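Local coordinates for putative cell adhesion protein (Parabacteroides distasonis, PDB 3LIU) that is a fimbrillin-superfamily protein of the FimA/Mfa1 family that probably serves as a pilus subunit, with a likely role in cell adhesion, at residues 112-117 against 212-217; 220-225 against 284-289. All coordinates share one frame; numbering follows the deposited sequence.

Overall arrangement
Following the chain from the N terminus, 112-117 comes just after helix 106-110 and carries the short strand 113-115; some 95 residues later the end of the long strand 193-213 returns to it, closing contact 1. The chain leaves that strand through 212-217 and runs on into the loop 220-225, which opens contact 2; this closes 59 residues further on, where 284-289 follows strand 282-284. The two contacts are therefore in series, neither nested nor crossed, yet their centres lie only about 9 Å apart. They touch directly, S213 meeting I223 and K225, so strand 113-115, the end of strand 193-213 and the loops holding 220-225 and 284-289 are tied together.

Contact 1 of 2, residues 112-117 against 212-217; sequences TTINLS and SSVAST
Backbone pairing joins the two segments as a two-residue antiparallel bridge, which adds the short strand 113-115 beside the end of strand 193-213. I114 and S212 form the hydrogen-bonded pair: I114 N gives a nearly straight bond (166°) to S212 O at 2.8 Å, arriving almost along the C=O axis, whereas the return bond from S212 N to I114 O is weak at 3.3 Å. T113 and S213 make the adjoining non-hydrogen-bonded pair, with CA atoms 4.9 Å apart. The same S212 O also receives a CA-H...O contact from T113 CA at 3.3 Å, and T112 O a longer one from S213 CA.

Among side-chain polar groups, S212 OG stands anti to its backbone N (chi1 173°) and bonds S213 O at 2.7 Å, in the carbonyl plane on a lone pair; I223 O is a second carbonyl acceptor near OG, competing for the same proton. S213 OG, on the other face of the sheet with T113, is bonded to K225 NZ.

Apolar contact falls to I114, whose CG1 takes the crowded position between backbone N and carbonyl carbon (chi1 55°) and lies over S212 CB at 4.0 Å. Its CG2 branch meets V214 CG2 at 3.9 Å, the two side chains crossing at about a right angle. An alanine here removes CG1, CG2 and CD1, and would probably leave V214 and the facing side of helix 94-101 less closely packed.

I114 and V214 also reach D174 of strand 172-185, and V214 touches V89 of strand 82-90, so the bridged strand ends pack, together with T112, against helix 94-101.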
loop_
_atom_site.group_PDB
_atom_site.type_symbol
_atom_site.label_atom_id
_atom_site.label_comp_id
_atom_site.label_asym_id
_atom_site.label_seq_id
_atom_site.Cartn_x
_atom_site.Cartn_y
_atom_site.Cartn_z
ATOM N N THR A 112 -14.996 -1.212 5.154
ATOM C CA THR A 112 -15.048 0.167 4.736
ATOM C C THR A 112 -13.961 0.505 3.699
ATOM O O THR A 112 -12.810 0.148 3.862
ATOM C CB THR A 112 -14.930 1.135 5.931
ATOM O OG1 THR A 112 -15.998 0.885 6.827
ATOM C CG2 THR A 112 -15.034 2.563 5.474
ATOM N N THR A 113 -14.359 1.155 2.608
ATOM C CA THR A 113 -13.439 1.413 1.509
ATOM C C THR A 113 -12.610 2.665 1.797
ATOM O O THR A 113 -13.173 3.716 2.070
ATOM C CB THR A 113 -14.176 1.570 0.185
ATOM O OG1 THR A 113 -14.830 0.326 -0.120
ATOM C CG2 THR A 113 -13.162 1.911 -0.946
ATOM N N ILE A 114 -11.283 2.563 1.723
ATOM C CA ILE A 114 -10.426 3.775 1.831
ATOM C C ILE A 114 -9.902 4.131 0.416
ATOM O O ILE A 114 -9.896 3.265 -0.482
ATOM C CB ILE A 114 -9.262 3.607 2.890
ATOM C CG1 ILE A 114 -8.429 2.360 2.587
ATOM C CG2 ILE A 114 -9.863 3.709 4.334
ATOM C CD1 ILE A 114 -7.169 2.033 3.567
ATOM N N ASN A 115 -9.483 5.388 0.226
ATOM C CA ASN A 115 -9.117 5.935 -1.085
ATOM C C ASN A 115 -7.669 6.398 -1.107
ATOM O O ASN A 115 -7.203 7.096 -0.203
ATOM C CB ASN A 115 -10.035 7.085 -1.448
ATOM C CG ASN A 115 -11.479 6.683 -1.411
ATOM O OD1 ASN A 115 -11.951 5.925 -2.283
ATOM N ND2 ASN A 115 -12.193 7.147 -0.384
ATOM N N LEU A 116 -6.957 5.961 -2.130
ATOM C CA LEU A 116 -5.488 6.095 -2.198
ATOM C C LEU A 116 -5.051 7.538 -2.206
ATOM O O LEU A 116 -4.056 7.867 -1.598
ATOM C CB LEU A 116 -4.916 5.344 -3.418
ATOM C CG LEU A 116 -3.381 5.310 -3.499
ATOM C CD1 LEU A 116 -2.750 4.676 -2.213
ATOM C CD2 LEU A 116 -2.883 4.503 -4.756
ATOM N N SER A 117 -5.843 8.405 -2.835
ATOM C CA SER A 117 -5.512 9.794 -2.927
ATOM C C SER A 117 -5.476 10.502 -1.561
ATOM O O SER A 117 -4.904 11.596 -1.484
ATOM C CB SER A 117 -6.487 10.519 -3.912
ATOM O OG SER A 117 -7.809 10.466 -3.400
ATOM N N SER A 212 -9.154 0.098 -1.206
ATOM C CA SER A 212 -8.786 -0.999 -0.276
ATOM C C SER A 212 -9.809 -1.086 0.852
ATOM O O SER A 212 -10.471 -0.100 1.196
ATOM C CB SER A 212 -7.384 -0.765 0.334
ATOM O OG SER A 212 -7.039 -1.724 1.359
ATOM N N SER A 213 -9.945 -2.255 1.449
ATOM C CA SER A 213 -10.623 -2.359 2.759
ATOM C C SER A 213 -9.721 -1.681 3.829
ATOM O O SER A 213 -8.509 -1.629 3.673
ATOM C CB SER A 213 -10.864 -3.838 3.122
ATOM O OG SER A 213 -11.816 -4.391 2.247
ATOM N N VAL A 214 -10.314 -1.192 4.907
ATOM C CA VAL A 214 -9.563 -0.493 5.931
ATOM C C VAL A 214 -8.807 -1.465 6.866
ATOM O O VAL A 214 -7.767 -1.113 7.397
ATOM C CB VAL A 214 -10.449 0.483 6.730
ATOM C CG1 VAL A 214 -11.426 -0.240 7.667
ATOM C CG2 VAL A 214 -9.577 1.489 7.483
ATOM N N ALA A 215 -9.348 -2.658 7.086
ATOM C CA ALA A 215 -8.749 -3.591 8.042
ATOM C C ALA A 215 -9.096 -5.012 7.669
ATOM O O ALA A 215 -10.041 -5.230 6.889
ATOM C CB ALA A 215 -9.192 -3.258 9.444
ATOM N N SER A 216 -8.299 -5.952 8.208
ATOM C CA SER A 216 -8.506 -7.377 8.106
ATOM C C SER A 216 -8.750 -8.005 9.482
ATOM O O SER A 216 -8.310 -7.483 10.517
ATOM C CB SER A 216 -7.290 -8.055 7.462
ATOM O OG SER A 216 -6.149 -7.875 8.266
ATOM N N THR A 217 -9.411 -9.158 9.485
ATOM C CA THR A 217 -9.694 -9.882 10.716
ATOM C C THR A 217 -8.429 -10.322 11.434
ATOM O O THR A 217 -8.272 -10.140 12.667
ATOM C CB THR A 217 -10.534 -11.142 10.435
ATOM O OG1 THR A 217 -11.813 -10.734 9.957
ATOM C CG2 THR A 217 -10.715 -11.915 11.684
#

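Contact 2 of 2, residues 220-225 against 284-289; sequences WGTIEK and VYENTK
Two glutamates, one from each segment, reach across to the other's backbone, so that two irregular loops are joined by carboxylates accepting backbone N-H groups in place of strand pairing. The carboxylate of E224 takes the most bonds: T288 OG1 donates to E224 OE1 at 2.6 Å, on the syn lone pair, while E224 OE2 accepts both T288 N at 2.9 Å, from 44° above the carboxylate plane, and K289 N at 3.0 Å, on its syn lone pair. An extended chain, with CG anti to the backbone N (chi1 -178°), carries the group there. K209 adds a salt bridge to OE2, so the charge is probably well stabilised.

E286 answers in the other direction. I223 N donates to its OE1 at 2.9 Å in a fairly straight bond (164°), likewise from above the carboxylate plane, and E224 N adds a weak one. T222 OG1 lies 3.1 Å from the same oxygen, and E286 OE2 is bonded to R356 N, which helps to fix the group's rotation. A water bridges the backbones, accepting from K225 N and donating to E286 O.

The aliphatic parts of the chains add packing. E224 CB rests on E286 CB at 3.8 Å, and the I223 and E286 side chains cross at about a right angle, which brings I223 CG1 3.7 Å from E286 OE1. K289, at the outer end, directs its NZ to a salt bridge with D226.

The paired loops thus lie beside strand 193-213: I223 is joined to S213 by backbone bonding and touches D174 of strand 172-185, while Y285 packs on S212 and on I114 of strand 113-115.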
loop_
_atom_site.group_PDB
_atom_site.type_symbol
_atom_site.label_atom_id
_atom_site.label_comp_id
_atom_site.label_asym_id
_atom_site.label_seq_id
_atom_site.Cartn_x
_atom_site.Cartn_y
_atom_site.Cartn_z
ATOM N N TRP A 220 -2.173 -8.363 9.819
ATOM C CA TRP A 220 -1.490 -8.335 8.520
ATOM C C TRP A 220 -2.215 -9.194 7.471
ATOM O O TRP A 220 -1.601 -9.747 6.573
ATOM C CB TRP A 220 -0.032 -8.797 8.684
ATOM C CG TRP A 220 0.959 -8.176 7.701
ATOM C CD1 TRP A 220 0.784 -7.977 6.360
ATOM C CD2 TRP A 220 2.291 -7.737 7.991
ATOM N NE1 TRP A 220 1.908 -7.405 5.801
ATOM C CE2 TRP A 220 2.857 -7.268 6.778
ATOM C CE3 TRP A 220 3.055 -7.679 9.156
ATOM C CZ2 TRP A 220 4.162 -6.770 6.703
ATOM C CZ3 TRP A 220 4.364 -7.193 9.075
ATOM C CH2 TRP A 220 4.891 -6.742 7.858
ATOM N N GLY A 221 -3.536 -9.282 7.569
ATOM C CA GLY A 221 -4.321 -10.038 6.615
ATOM C C GLY A 221 -4.647 -9.200 5.381
ATOM O O GLY A 221 -4.521 -7.977 5.370
ATOM N N THR A 222 -5.077 -9.883 4.337
ATOM C CA THR A 222 -5.404 -9.234 3.079
ATOM C C THR A 222 -6.572 -8.265 3.252
ATOM O O THR A 222 -7.531 -8.539 3.994
ATOM C CB THR A 222 -5.657 -10.272 1.948
ATOM O OG1 THR A 222 -5.895 -9.569 0.727
ATOM C CG2 THR A 222 -6.853 -11.160 2.235
ATOM N N ILE A 223 -6.427 -7.100 2.620
ATOM C CA ILE A 223 -7.408 -6.038 2.624
ATOM C C ILE A 223 -7.703 -5.589 1.187
ATOM O O ILE A 223 -8.341 -4.567 0.955
ATOM C CB ILE A 223 -6.929 -4.804 3.450
ATOM C CG1 ILE A 223 -5.541 -4.368 3.006
ATOM C CG2 ILE A 223 -7.023 -5.117 4.974
ATOM C CD1 ILE A 223 -4.965 -3.100 3.702
ATOM N N GLU A 224 -7.175 -6.331 0.226
ATOM C CA GLU A 224 -7.360 -6.050 -1.193
ATOM C C GLU A 224 -8.820 -6.093 -1.572
ATOM O O GLU A 224 -9.558 -6.997 -1.147
ATOM C CB GLU A 224 -6.629 -7.115 -2.044
ATOM C CG GLU A 224 -6.722 -6.875 -3.584
ATOM C CD GLU A 224 -5.905 -7.881 -4.394
ATOM O OE1 GLU A 224 -5.351 -8.812 -3.793
ATOM O OE2 GLU A 224 -5.782 -7.718 -5.630
ATOM N N LYS A 225 -9.228 -5.155 -2.416
ATOM C CA LYS A 225 -10.571 -5.171 -3.004
ATOM C C LYS A 225 -10.544 -5.897 -4.340
ATOM O O LYS A 225 -9.710 -5.595 -5.200
ATOM C CB LYS A 225 -11.059 -3.760 -3.272
ATOM C CG LYS A 225 -11.460 -2.925 -2.056
ATOM C CD LYS A 225 -12.465 -3.636 -1.138
ATOM C CE LYS A 225 -13.185 -2.616 -0.239
ATOM N NZ LYS A 225 -14.040 -3.243 0.802
ATOM N N VAL A 284 0.876 2.599 -2.596
ATOM C CA VAL A 284 -0.182 1.967 -3.369
ATOM C C VAL A 284 -0.918 1.045 -2.411
ATOM O O VAL A 284 -0.378 0.695 -1.342
ATOM C CB VAL A 284 0.382 1.135 -4.599
ATOM C CG1 VAL A 284 1.088 2.009 -5.592
ATOM C CG2 VAL A 284 1.319 0.026 -4.140
ATOM N N TYR A 285 -2.129 0.639 -2.776
ATOM C CA TYR A 285 -2.847 -0.384 -2.004
ATOM C C TYR A 285 -2.507 -1.775 -2.577
ATOM O O TYR A 285 -1.840 -1.908 -3.634
ATOM C CB TYR A 285 -4.375 -0.141 -2.000
ATOM C CG TYR A 285 -4.882 1.081 -1.228
ATOM C CD1 TYR A 285 -4.333 1.449 -0.007
ATOM C CD2 TYR A 285 -5.952 1.831 -1.706
ATOM C CE1 TYR A 285 -4.798 2.523 0.702
ATOM C CE2 TYR A 285 -6.447 2.940 -0.970
ATOM C CZ TYR A 285 -5.863 3.274 0.203
ATOM O OH TYR A 285 -6.262 4.359 0.939
ATOM N N GLU A 286 -3.017 -2.807 -1.915
ATOM C CA GLU A 286 -2.771 -4.171 -2.372
ATOM C C GLU A 286 -3.346 -4.401 -3.747
ATOM O O GLU A 286 -4.421 -3.902 -4.096
ATOM C CB GLU A 286 -3.353 -5.221 -1.415
ATOM C CG GLU A 286 -2.762 -5.183 -0.011
ATOM C CD GLU A 286 -3.034 -6.448 0.798
ATOM O OE1 GLU A 286 -4.178 -6.953 0.737
ATOM O OE2 GLU A 286 -2.115 -6.882 1.551
ATOM N N ASN A 287 -2.584 -5.143 -4.528
ATOM C CA ASN A 287 -3.010 -5.683 -5.791
ATOM C C ASN A 287 -2.245 -6.988 -6.083
ATOM O O ASN A 287 -1.029 -6.975 -6.338
ATOM C CB ASN A 287 -2.773 -4.687 -6.909
ATOM C CG ASN A 287 -3.307 -5.191 -8.249
ATOM O OD1 ASN A 287 -3.881 -6.269 -8.307
ATOM N ND2 ASN A 287 -3.070 -4.440 -9.329
ATOM N N THR A 288 -2.941 -8.093 -5.948
ATOM C CA THR A 288 -2.422 -9.410 -6.297
ATOM C C THR A 288 -3.213 -9.997 -7.421
ATOM O O THR A 288 -2.725 -10.859 -8.136
ATOM C CB THR A 288 -2.447 -10.395 -5.101
ATOM O OG1 THR A 288 -3.799 -10.708 -4.756
ATOM C CG2 THR A 288 -1.730 -9.756 -3.903
ATOM N N LYS A 289 -4.452 -9.549 -7.596
ATOM C CA LYS A 289 -5.296 -10.142 -8.642
ATOM C C LYS A 289 -5.199 -9.467 -10.009
ATOM O O LYS A 289 -5.375 -10.127 -11.015
ATOM C CB LYS A 289 -6.747 -10.249 -8.174
ATOM C CG LYS A 289 -6.864 -11.278 -7.030
ATOM C CD LYS A 289 -8.209 -11.241 -6.367
ATOM C CE LYS A 289 -8.290 -12.171 -5.138
ATOM N NZ LYS A 289 -9.748 -12.408 -4.806
HETATM O O HOH W 1 -6.989 -3.241 -2.921
#